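Local coordinates for salicylic acid-binding protein 2 (Nicotiana tabacum, PDB 1XKL), which hydrolyses methyl salicylate to salicylic acid and methanol, releasing the active hormone that triggers systemic acquired resistance in tobacco, at residues A[11-16]-A[149-154]; A[40-45]-A[56-61]; A[132-137]-A[153-158]; A[208-213]-A[236-241]. All blocks are in the same frame, centred on the assembly; numbering follows the deposited sequence.

Interaction 1 of 4, residues A[11-16]-A[149-154]; sequences HGACHG and MFFGPK. With STH (2-amino-4H-1,3-benzoxathiin-4-ol), chain E.
A type II beta turn from Gly12 to His15, in the loop that follows strand 6-10, comes within 6.5 Å, Cys14 CA to Phe150 CA, of the point where strand 147-150 gives way to the loop before helix 153-160. In the alpha/beta hydrolase fold this loop after a central strand borders the substrate pocket, and here Met149 and Phe151 of the cap also line it. Cys14 has the largest share of the contact. With SG anti to its own carbonyl carbon (chi1 -61°), the sulfur sits over the centre of one face of the Phe151 ring, 3.8 Å from SG to the ring centroid, a sulfur-aromatic contact. The same sulfur receives a weak but nearly straight hydrogen bond from Phe151 N, so backbone and ring of one residue both engage it. Cys14 CB follows onto the ring at Phe151 CD2, 3.5 Å away. His15 crosses Phe151 at about a right angle, bringing CE1 to the phenyl edge. Its ring is fixed at both nitrogens: His15 ND1 donates back to Ala13 O over 2.9 Å, arriving from above the carbonyl plane, while NE2 is hydrogen-bonded to Tyr161 OH. Ala13, a salicylate-binding residue, faces the ligand STH, its backbone N lying 3.2 Å from STH S7. Phe151 reaches the ligand with its tip, CZ standing 3.6 Å from STH C2. The selenomethionine Met149 runs extended from the backbone and bends only at its last torsion (63°), which tucks the methyl CE tightly against Ala13 CB at 3.4 Å.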
# COMPACT_ATOMS: atom_id res chain seq x y z
N HIS A 11 24.57 -22.40 3.61
CA HIS A 11 23.97 -21.90 2.38
C HIS A 11 24.73 -20.73 1.75
O HIS A 11 25.63 -20.15 2.36
CB HIS A 11 22.53 -21.48 2.66
CG HIS A 11 22.42 -20.31 3.59
ND1 HIS A 11 22.64 -19.01 3.18
CD2 HIS A 11 22.16 -20.25 4.91
CE1 HIS A 11 22.52 -18.20 4.22
NE2 HIS A 11 22.23 -18.93 5.28
N GLY A 12 24.34 -20.39 0.52
CA GLY A 12 24.95 -19.30 -0.20
C GLY A 12 24.17 -18.01 -0.03
O GLY A 12 23.25 -17.93 0.77
N ALA A 13 24.53 -17.00 -0.81
CA ALA A 13 23.89 -15.70 -0.74
C ALA A 13 22.43 -15.69 -1.18
O ALA A 13 22.05 -16.35 -2.15
CB ALA A 13 24.67 -14.69 -1.56
N CYS A 14 21.62 -14.93 -0.45
CA CYS A 14 20.20 -14.80 -0.73
C CYS A 14 19.42 -16.07 -0.40
O CYS A 14 18.21 -16.11 -0.62
CB CYS A 14 19.98 -14.43 -2.21
SG CYS A 14 20.73 -12.86 -2.74
N HIS A 15 20.09 -17.09 0.11
CA HIS A 15 19.41 -18.34 0.47
C HIS A 15 19.41 -18.59 1.97
O HIS A 15 19.71 -17.68 2.75
CB HIS A 15 20.06 -19.53 -0.26
CG HIS A 15 19.77 -19.56 -1.73
ND1 HIS A 15 20.20 -18.57 -2.60
CD2 HIS A 15 19.04 -20.42 -2.48
CE1 HIS A 15 19.75 -18.82 -3.81
NE2 HIS A 15 19.03 -19.94 -3.77
N GLY A 16 19.05 -19.80 2.39
CA GLY A 16 19.00 -20.12 3.81
C GLY A 16 19.06 -21.62 4.09
O GLY A 16 19.20 -22.42 3.16
N MSE A 149 23.09 -7.31 -2.42
CA MSE A 149 22.84 -8.08 -3.63
C MSE A 149 21.55 -8.87 -3.45
O MSE A 149 21.38 -9.57 -2.45
CB MSE A 149 24.01 -9.04 -3.89
CG MSE A 149 23.85 -9.92 -5.12
SE MSE A 149 25.40 -11.08 -5.41
CE MSE A 149 25.27 -12.12 -3.78
N PHE A 150 20.63 -8.75 -4.41
CA PHE A 150 19.36 -9.45 -4.32
C PHE A 150 19.00 -10.10 -5.65
O PHE A 150 18.64 -9.42 -6.61
CB PHE A 150 18.25 -8.47 -3.90
CG PHE A 150 16.90 -9.12 -3.68
CD1 PHE A 150 16.79 -10.35 -3.06
CD2 PHE A 150 15.74 -8.46 -4.08
CE1 PHE A 150 15.54 -10.93 -2.82
CE2 PHE A 150 14.48 -9.03 -3.84
CZ PHE A 150 14.39 -10.27 -3.22
N PHE A 151 19.12 -11.42 -5.71
CA PHE A 151 18.82 -12.16 -6.93
C PHE A 151 17.39 -11.90 -7.39
O PHE A 151 16.47 -11.81 -6.58
CB PHE A 151 19.00 -13.67 -6.71
CG PHE A 151 20.40 -14.07 -6.33
CD1 PHE A 151 21.49 -13.31 -6.74
CD2 PHE A 151 20.63 -15.24 -5.60
CE1 PHE A 151 22.79 -13.70 -6.43
CE2 PHE A 151 21.93 -15.63 -5.28
CZ PHE A 151 23.01 -14.86 -5.70
N GLY A 152 17.22 -11.76 -8.70
CA GLY A 152 15.90 -11.52 -9.25
C GLY A 152 15.37 -12.85 -9.78
O GLY A 152 16.12 -13.82 -9.87
N PRO A 153 14.07 -12.93 -10.12
CA PRO A 153 13.46 -14.16 -10.63
C PRO A 153 14.09 -14.72 -11.91
O PRO A 153 14.24 -15.93 -12.05
CB PRO A 153 11.99 -13.76 -10.82
CG PRO A 153 12.06 -12.27 -11.04
CD PRO A 153 13.07 -11.85 -10.02
N LYS A 154 14.45 -13.83 -12.84
CA LYS A 154 15.08 -14.24 -14.09
C LYS A 154 16.44 -14.86 -13.79
O LYS A 154 16.77 -15.94 -14.30
CB LYS A 154 15.28 -13.02 -15.01
CG LYS A 154 14.02 -12.20 -15.29
CD LYS A 154 12.98 -13.03 -16.04
CE LYS A 154 11.72 -12.22 -16.33
NZ LYS A 154 11.96 -11.05 -17.25
C8 STH E . 26.77 -16.08 -4.34
O8 STH E . 27.56 -15.17 -3.71
C1 STH E . 26.66 -16.12 -5.83
C2 STH E . 25.77 -17.12 -6.47
C3 STH E . 25.66 -17.16 -7.89
C4 STH E . 26.39 -16.22 -8.69
C5 STH E . 27.25 -15.25 -8.08
C6 STH E . 27.37 -15.19 -6.68
C7 STH E . 25.39 -18.25 -4.34
O2 STH E . 25.03 -18.06 -5.70
N7 STH E . 24.27 -18.71 -3.67
S7 STH E . 26.05 -17.00 -3.57

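Interaction 2 of 4, residues A[40-45]-A[56-61]; sequences AASGTD and YDYTLP
Tyr58 leaves helix 55-67 with CG anti to its backbone N (chi1 177°), and this carries the ring alongside the loop 40-45. Its CB only starts the reach; the first ring atom to meet the loop is Tyr58 CD1, which lies 3.3 Å from Ala40 O. Tyr58 CE1, one step further out, has Ala40 O on one hand and Ser42 OG on the other, the latter at 3.4 Å. Both oxygens sit at the ring edge, close to its plane, so the aromatic C-H groups and not the pi face turn to them. Beyond CZ the hydroxyl OH passes Ser42 OG more loosely and packs near His11 and Gly12 of the pocket loop, while Phe182 meets the ring from outside these segments. The loop belongs to the alpha/beta hydrolase core: it joins strand 33-36, at the edge of the parallel sheet, to helix 55-67, and its type II' turn from Ser42 to Asp45 folds it back on itself. Ser42 OG donates to Ala40 O from above the carbonyl plane, and Asp45 OD2 takes the N-H of Ala41 at 2.8 Å; Asp45 OD1 forms a salt bridge with Arg47. One hydrogen bond joins the two backbones, Ala40 N to Tyr58 O, 3.1 Å long, straight (164°) and directed onto a carbonyl lone pair. The helix is kinked where Pro61, lacking an N-H, makes no bond to the turn before. Asp57 O, which that nitrogen would otherwise bond, packs 3.4 Å from Ala40 CB, and Pro61 CG lies 3.5 Å from Ala40 N.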
# COMPACT_ATOMS: atom_id res chain seq x y z
N ALA A 40 23.24 -14.91 9.18
CA ALA A 40 22.59 -13.65 9.56
C ALA A 40 21.75 -13.09 8.42
O ALA A 40 22.14 -13.16 7.26
CB ALA A 40 23.64 -12.63 9.99
N ALA A 41 20.58 -12.56 8.77
CA ALA A 41 19.65 -11.96 7.80
C ALA A 41 19.27 -12.90 6.66
O ALA A 41 18.91 -12.45 5.57
CB ALA A 41 20.24 -10.67 7.24
N SER A 42 19.35 -14.20 6.92
CA SER A 42 19.02 -15.21 5.92
C SER A 42 17.97 -16.17 6.46
O SER A 42 17.88 -16.39 7.67
CB SER A 42 20.28 -15.99 5.54
OG SER A 42 21.34 -15.10 5.23
N GLY A 43 17.18 -16.75 5.56
CA GLY A 43 16.15 -17.68 5.98
C GLY A 43 15.14 -16.98 6.87
O GLY A 43 14.53 -15.99 6.46
N THR A 44 14.98 -17.47 8.09
CA THR A 44 14.03 -16.86 9.02
C THR A 44 14.71 -15.93 10.03
O THR A 44 14.05 -15.44 10.95
CB THR A 44 13.20 -17.94 9.78
OG1 THR A 44 14.07 -18.80 10.52
CG2 THR A 44 12.38 -18.76 8.79
N ASP A 45 16.01 -15.69 9.86
CA ASP A 45 16.73 -14.79 10.76
C ASP A 45 16.08 -13.42 10.63
O ASP A 45 15.87 -12.92 9.53
CB ASP A 45 18.21 -14.69 10.36
CG ASP A 45 19.06 -14.01 11.42
OD1 ASP A 45 19.39 -14.67 12.43
OD2 ASP A 45 19.38 -12.82 11.26
N TYR A 56 32.10 -11.15 8.86
CA TYR A 56 32.02 -11.68 10.22
C TYR A 56 30.62 -11.57 10.82
O TYR A 56 30.15 -12.50 11.47
CB TYR A 56 33.05 -10.99 11.12
CG TYR A 56 33.18 -11.64 12.48
CD1 TYR A 56 32.29 -11.33 13.51
CD2 TYR A 56 34.15 -12.61 12.72
CE1 TYR A 56 32.35 -11.98 14.74
CE2 TYR A 56 34.22 -13.27 13.95
CZ TYR A 56 33.32 -12.94 14.95
OH TYR A 56 33.37 -13.60 16.16
N ASP A 57 29.95 -10.43 10.62
CA ASP A 57 28.60 -10.23 11.15
C ASP A 57 27.64 -11.22 10.49
O ASP A 57 26.71 -11.72 11.12
CB ASP A 57 28.07 -8.82 10.86
CG ASP A 57 28.90 -7.72 11.50
OD1 ASP A 57 29.57 -7.98 12.52
OD2 ASP A 57 28.85 -6.58 10.98
N TYR A 58 27.86 -11.47 9.20
CA TYR A 58 27.03 -12.37 8.42
C TYR A 58 27.22 -13.83 8.83
O TYR A 58 26.27 -14.62 8.80
CB TYR A 58 27.36 -12.18 6.93
CG TYR A 58 26.64 -13.09 5.96
CD1 TYR A 58 25.26 -13.31 6.05
CD2 TYR A 58 27.35 -13.71 4.92
CE1 TYR A 58 24.61 -14.11 5.12
CE2 TYR A 58 26.70 -14.51 3.99
CZ TYR A 58 25.34 -14.71 4.09
OH TYR A 58 24.71 -15.51 3.15
N THR A 59 28.43 -14.17 9.25
CA THR A 59 28.80 -15.53 9.65
C THR A 59 28.56 -15.83 11.13
O THR A 59 28.74 -16.96 11.58
CB THR A 59 30.29 -15.79 9.36
OG1 THR A 59 30.60 -15.34 8.03
CG2 THR A 59 30.61 -17.28 9.47
N LEU A 60 28.16 -14.81 11.88
CA LEU A 60 27.92 -14.96 13.31
C LEU A 60 27.24 -16.28 13.70
O LEU A 60 27.73 -17.00 14.58
CB LEU A 60 27.10 -13.77 13.81
CG LEU A 60 27.16 -13.46 15.30
CD1 LEU A 60 28.62 -13.32 15.72
CD2 LEU A 60 26.40 -12.16 15.58
N PRO A 61 26.12 -16.63 13.06
CA PRO A 61 25.45 -17.89 13.43
C PRO A 61 26.37 -19.11 13.36
O PRO A 61 26.36 -19.96 14.26
CB PRO A 61 24.30 -17.98 12.42
CG PRO A 61 23.99 -16.53 12.14
CD PRO A 61 25.38 -15.95 11.99

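Interaction 3 of 4, residues A[132-137]-A[153-158]; sequences LDTQFL and PKFLAH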
# COMPACT_ATOMS: atom_id res chain seq x y z
N LEU A 132 21.52 -10.44 -14.98
CA LEU A 132 20.13 -10.28 -15.37
C LEU A 132 19.37 -9.27 -14.51
O LEU A 132 19.75 -8.10 -14.43
CB LEU A 132 19.41 -11.64 -15.33
CG LEU A 132 19.90 -12.70 -16.32
CD1 LEU A 132 19.01 -13.93 -16.24
CD2 LEU A 132 19.89 -12.15 -17.73
N ASP A 133 18.31 -9.72 -13.85
CA ASP A 133 17.52 -8.82 -13.03
C ASP A 133 17.96 -8.73 -11.58
O ASP A 133 17.17 -8.35 -10.72
CB ASP A 133 16.05 -9.24 -13.09
CG ASP A 133 15.83 -10.65 -12.61
OD1 ASP A 133 14.66 -11.07 -12.51
OD2 ASP A 133 16.84 -11.34 -12.32
N THR A 134 19.20 -9.08 -11.30
CA THR A 134 19.71 -9.02 -9.93
C THR A 134 19.87 -7.56 -9.50
O THR A 134 20.32 -6.73 -10.29
CB THR A 134 21.07 -9.72 -9.81
OG1 THR A 134 20.91 -11.12 -10.10
CG2 THR A 134 21.64 -9.55 -8.42
N GLN A 135 19.50 -7.25 -8.26
CA GLN A 135 19.59 -5.89 -7.75
C GLN A 135 20.78 -5.60 -6.85
O GLN A 135 21.02 -6.28 -5.86
CB GLN A 135 18.33 -5.53 -6.95
CG GLN A 135 17.06 -5.40 -7.75
CD GLN A 135 15.97 -4.72 -6.95
OE1 GLN A 135 16.09 -3.54 -6.59
NE2 GLN A 135 14.90 -5.46 -6.65
N PHE A 136 21.52 -4.55 -7.21
CA PHE A 136 22.68 -4.13 -6.43
C PHE A 136 22.38 -2.72 -5.90
O PHE A 136 22.45 -1.74 -6.64
CB PHE A 136 23.92 -4.12 -7.32
CG PHE A 136 24.48 -5.48 -7.59
CD1 PHE A 136 25.26 -6.13 -6.63
CD2 PHE A 136 24.22 -6.14 -8.78
CE1 PHE A 136 25.75 -7.41 -6.85
CE2 PHE A 136 24.71 -7.43 -9.02
CZ PHE A 136 25.48 -8.06 -8.04
N LEU A 137 22.03 -2.63 -4.62
CA LEU A 137 21.71 -1.34 -4.00
C LEU A 137 22.70 -0.97 -2.91
O LEU A 137 23.17 -1.83 -2.16
CB LEU A 137 20.29 -1.38 -3.43
CG LEU A 137 19.17 -1.76 -4.39
CD1 LEU A 137 17.90 -2.04 -3.61
CD2 LEU A 137 18.95 -0.65 -5.42
N PRO A 153 14.07 -12.93 -10.12
CA PRO A 153 13.46 -14.16 -10.63
C PRO A 153 14.09 -14.72 -11.91
O PRO A 153 14.24 -15.93 -12.05
CB PRO A 153 11.99 -13.76 -10.82
CG PRO A 153 12.06 -12.27 -11.04
CD PRO A 153 13.07 -11.85 -10.02
N LYS A 154 14.45 -13.83 -12.84
CA LYS A 154 15.08 -14.24 -14.09
C LYS A 154 16.44 -14.86 -13.79
O LYS A 154 16.77 -15.94 -14.30
CB LYS A 154 15.28 -13.02 -15.01
CG LYS A 154 14.02 -12.20 -15.29
CD LYS A 154 12.98 -13.03 -16.04
CE LYS A 154 11.72 -12.22 -16.33
NZ LYS A 154 11.96 -11.05 -17.25
N PHE A 155 17.22 -14.18 -12.96
CA PHE A 155 18.55 -14.67 -12.60
C PHE A 155 18.47 -16.05 -11.98
O PHE A 155 19.30 -16.91 -12.27
CB PHE A 155 19.23 -13.70 -11.63
CG PHE A 155 20.63 -14.11 -11.24
CD1 PHE A 155 20.89 -14.68 -10.01
CD2 PHE A 155 21.69 -13.90 -12.13
CE1 PHE A 155 22.19 -15.04 -9.64
CE2 PHE A 155 22.99 -14.26 -11.77
CZ PHE A 155 23.24 -14.83 -10.53
N LEU A 156 17.48 -16.26 -11.12
CA LEU A 156 17.34 -17.56 -10.49
C LEU A 156 16.98 -18.64 -11.50
O LEU A 156 17.57 -19.71 -11.52
CB LEU A 156 16.25 -17.53 -9.41
CG LEU A 156 16.50 -16.73 -8.14
CD1 LEU A 156 15.22 -16.72 -7.31
CD2 LEU A 156 17.66 -17.34 -7.34
N ALA A 157 16.00 -18.34 -12.35
CA ALA A 157 15.54 -19.32 -13.34
C ALA A 157 16.50 -19.66 -14.46
O ALA A 157 16.55 -20.81 -14.90
CB ALA A 157 14.22 -18.85 -13.93
N HIS A 158 17.26 -18.68 -14.93
CA HIS A 158 18.19 -18.88 -16.04
C HIS A 158 19.66 -19.04 -15.69
O HIS A 158 20.45 -19.51 -16.51
CB HIS A 158 18.04 -17.73 -17.04
CG HIS A 158 16.72 -17.71 -17.76
ND1 HIS A 158 15.67 -16.89 -17.39
CD2 HIS A 158 16.29 -18.42 -18.83
CE1 HIS A 158 14.66 -17.09 -18.21
NE2 HIS A 158 15.00 -18.02 -19.09
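The first turn of helix 153-160, in the cap region of the hydrolase, is held by an aspartate from the loop that leads into strand 135-138. Asp133 CG occupies the crowded position between its own backbone N and carbonyl carbon (chi1 59°), which points the carboxylate at the helix start. The two oxygens divide the work: Asp133 OD1 accepts from Lys154 N at 2.8 Å and Asp133 OD2 from Phe155 N at 2.9 Å. Both N-H groups come from above the carboxylate plane, by 26° and 32°, so the group lies across the helix end and grips two consecutive amides. Its negative charge faces the positive end of the helix dipole, an arrangement likely to favour the ionised form. Asp133 OD1 also touches the Pro153 ring at CD, 3.1 Å away, where the nitrogen has no hydrogen to offer. Lys154 turns its aliphatic CB and CG to the carboxylate, while its chain, bent at chi2, leads the ammonium elsewhere. Leu132 lies along the outer side, its CD1 3.6 Å from Lys154 O and near His158 CB. On the inner side Thr134 OG1 stands over one face of the Phe155 ring, offset toward CG at 3.2 Å; its hydrogen-bonding partner is Trp131 O. Phe155 extends from the helix with CG anti to its backbone N, and its ring, packed against Phe151 and Trp131, reaches the bound ligand. With Gly152 as N-cap residue, a preceding loop's carboxylate thus accepts two first-turn amides at a helix N-terminus in the cap over the alpha/beta hydrolase pocket.

Interaction 4 of 4, residues A[208-213]-A[236-241]; sequences TEDKGI and ADHMAM. With STH (2-amino-4H-1,3-benzoxathiin-4-ol), chain E.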
# COMPACT_ATOMS: atom_id res chain seq x y z
N THR A 208 29.37 -29.13 -13.13
CA THR A 208 29.62 -28.91 -14.55
C THR A 208 28.63 -28.03 -15.30
O THR A 208 29.01 -27.33 -16.23
CB THR A 208 29.73 -30.26 -15.33
OG1 THR A 208 28.44 -30.85 -15.49
CG2 THR A 208 30.63 -31.24 -14.58
N GLU A 209 27.36 -28.05 -14.90
CA GLU A 209 26.36 -27.25 -15.60
C GLU A 209 26.01 -25.94 -14.91
O GLU A 209 25.05 -25.28 -15.28
CB GLU A 209 25.10 -28.08 -15.80
CG GLU A 209 25.35 -29.35 -16.58
CD GLU A 209 25.96 -29.08 -17.94
OE1 GLU A 209 25.37 -28.29 -18.71
OE2 GLU A 209 27.04 -29.64 -18.23
N ASP A 210 26.81 -25.56 -13.93
CA ASP A 210 26.58 -24.33 -13.20
C ASP A 210 26.66 -23.11 -14.10
O ASP A 210 27.65 -22.92 -14.81
CB ASP A 210 27.62 -24.19 -12.09
CG ASP A 210 27.19 -23.23 -11.00
OD1 ASP A 210 26.58 -22.18 -11.33
OD2 ASP A 210 27.47 -23.51 -9.82
N LYS A 211 25.63 -22.27 -14.08
CA LYS A 211 25.61 -21.05 -14.88
C LYS A 211 25.79 -19.80 -14.01
O LYS A 211 25.95 -18.70 -14.53
CB LYS A 211 24.30 -20.90 -15.66
CG LYS A 211 24.19 -21.71 -16.93
CD LYS A 211 23.16 -21.05 -17.83
CE LYS A 211 23.03 -21.76 -19.16
NZ LYS A 211 22.41 -23.11 -19.01
N GLY A 212 25.74 -19.96 -12.69
CA GLY A 212 25.90 -18.80 -11.81
C GLY A 212 27.37 -18.54 -11.62
O GLY A 212 27.88 -17.43 -11.83
N ILE A 213 28.05 -19.59 -11.19
CA ILE A 213 29.48 -19.61 -10.98
C ILE A 213 29.87 -20.74 -11.94
O ILE A 213 29.91 -21.91 -11.56
CB ILE A 213 29.84 -20.02 -9.54
CG1 ILE A 213 29.21 -19.03 -8.55
CG2 ILE A 213 31.35 -20.06 -9.38
CD1 ILE A 213 29.67 -19.24 -7.11
N ALA A 236 24.70 -31.23 -13.09
CA ALA A 236 24.12 -30.40 -12.05
C ALA A 236 24.33 -28.91 -12.27
O ALA A 236 25.41 -28.47 -12.70
CB ALA A 236 24.68 -30.80 -10.70
N ASP A 237 23.29 -28.13 -11.99
CA ASP A 237 23.38 -26.69 -12.11
C ASP A 237 23.91 -26.16 -10.79
O ASP A 237 24.39 -26.94 -9.96
CB ASP A 237 22.01 -26.06 -12.43
CG ASP A 237 20.92 -26.43 -11.42
OD1 ASP A 237 21.23 -26.90 -10.30
OD2 ASP A 237 19.74 -26.22 -11.75
N HIS A 238 23.84 -24.85 -10.58
CA HIS A 238 24.34 -24.25 -9.35
C HIS A 238 23.71 -24.82 -8.08
O HIS A 238 24.36 -24.86 -7.03
CB HIS A 238 24.12 -22.74 -9.37
CG HIS A 238 24.82 -22.03 -8.26
ND1 HIS A 238 26.20 -22.03 -8.13
CD2 HIS A 238 24.35 -21.33 -7.20
CE1 HIS A 238 26.53 -21.37 -7.04
NE2 HIS A 238 25.43 -20.93 -6.46
N MSE A 239 22.46 -25.26 -8.16
CA MSE A 239 21.76 -25.79 -6.99
C MSE A 239 21.78 -27.32 -6.94
O MSE A 239 20.73 -27.97 -6.96
CB MSE A 239 20.31 -25.29 -7.00
CG MSE A 239 19.99 -24.24 -5.94
SE MSE A 239 21.13 -22.68 -6.02
CE MSE A 239 21.04 -22.36 -7.89
N ALA A 240 22.98 -27.88 -6.84
CA ALA A 240 23.14 -29.33 -6.81
C ALA A 240 22.31 -30.03 -5.73
O ALA A 240 21.84 -31.14 -5.95
CB ALA A 240 24.62 -29.67 -6.64
N MSE A 241 22.12 -29.39 -4.57
CA MSE A 241 21.36 -30.03 -3.49
C MSE A 241 19.87 -30.13 -3.80
O MSE A 241 19.12 -30.78 -3.07
CB MSE A 241 21.55 -29.29 -2.16
CG MSE A 241 20.84 -27.95 -2.05
SE MSE A 241 21.77 -26.54 -3.01
CE MSE A 241 22.82 -25.86 -1.54
C8 STH E . 26.77 -16.08 -4.34
O8 STH E . 27.56 -15.17 -3.71
C1 STH E . 26.66 -16.12 -5.83
C2 STH E . 25.77 -17.12 -6.47
C3 STH E . 25.66 -17.16 -7.89
C4 STH E . 26.39 -16.22 -8.69
C5 STH E . 27.25 -15.25 -8.08
C6 STH E . 27.37 -15.19 -6.68
C7 STH E . 25.39 -18.25 -4.34
O2 STH E . 25.03 -18.06 -5.70
N7 STH E . 24.27 -18.71 -3.67
S7 STH E . 26.05 -17.00 -3.57
O HOH W 1 23.16 -22.79 -13.07
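The charge relay system of the esterase is assembled here, where the loop after strand 202-207 supplies Asp210 and the loop after strand 229-233 supplies His238. The two side chains run side by side in the same direction, each with CG anti to its backbone N. His238 ND1 donates to Asp210 OD2 over 2.6 Å; the acceptor uses its syn lone pair and lies close to the imidazole plane, although carboxylate and ring planes are 60° apart. The other oxygen, Asp210 OD1, is occupied by the backbone: Gly212 N donates at 2.7 Å nearly along the C-O axis, closing an Asx turn, and Ile213 N at 3.0 Å from above the carboxylate plane, completing the wider Asx motif. These two amides fix the rotation of the carboxylate and may keep it ionised; the anion would in turn raise the basicity of the imidazole. At the far side of the ring His238 NE2 is hydrogen-bonded to Ser81 OG, the nucleophile, and stands 3.0 Å from STH O2. STH C3 lies over one face of the imidazole, while Ile213 CD1 approaches His238 CE1 at 3.8 Å. Further back, Glu209 N donates to Ala236 O at 3.0 Å, tying the two loops together with the amide above the carbonyl plane. A water adds a second tie, accepting from Lys211 N at 2.7 Å and, weakly, from His238 N. Serine, histidine and aspartate brought together from loops at the ends of sheet strands form the catalytic triad of the alpha/beta hydrolase fold.

In the fold
Interactions 1 and 4 both touch STH, their centres about 14 Å apart: Gly12, Ala13, Met149 and Phe151 meet the ligand alongside the catalytic histidine. They also pack on each other through His15 NE2 and Met239 SE, 4.1 Å apart. Interaction 3 shares Pro153 and Lys154 with interaction 1 and is joined to it by the probable hydrogen bond between Gln135 N and Phe150 O (2.9 Å), within the two-stranded sheet; it brings Phe155 to the pocket. Interaction 2 packs against the turn 11-16, touching interaction 1 through His11 CE1 and Ser42 CB at 3.4 Å, while its centre is about 23 Å from that of interaction 4.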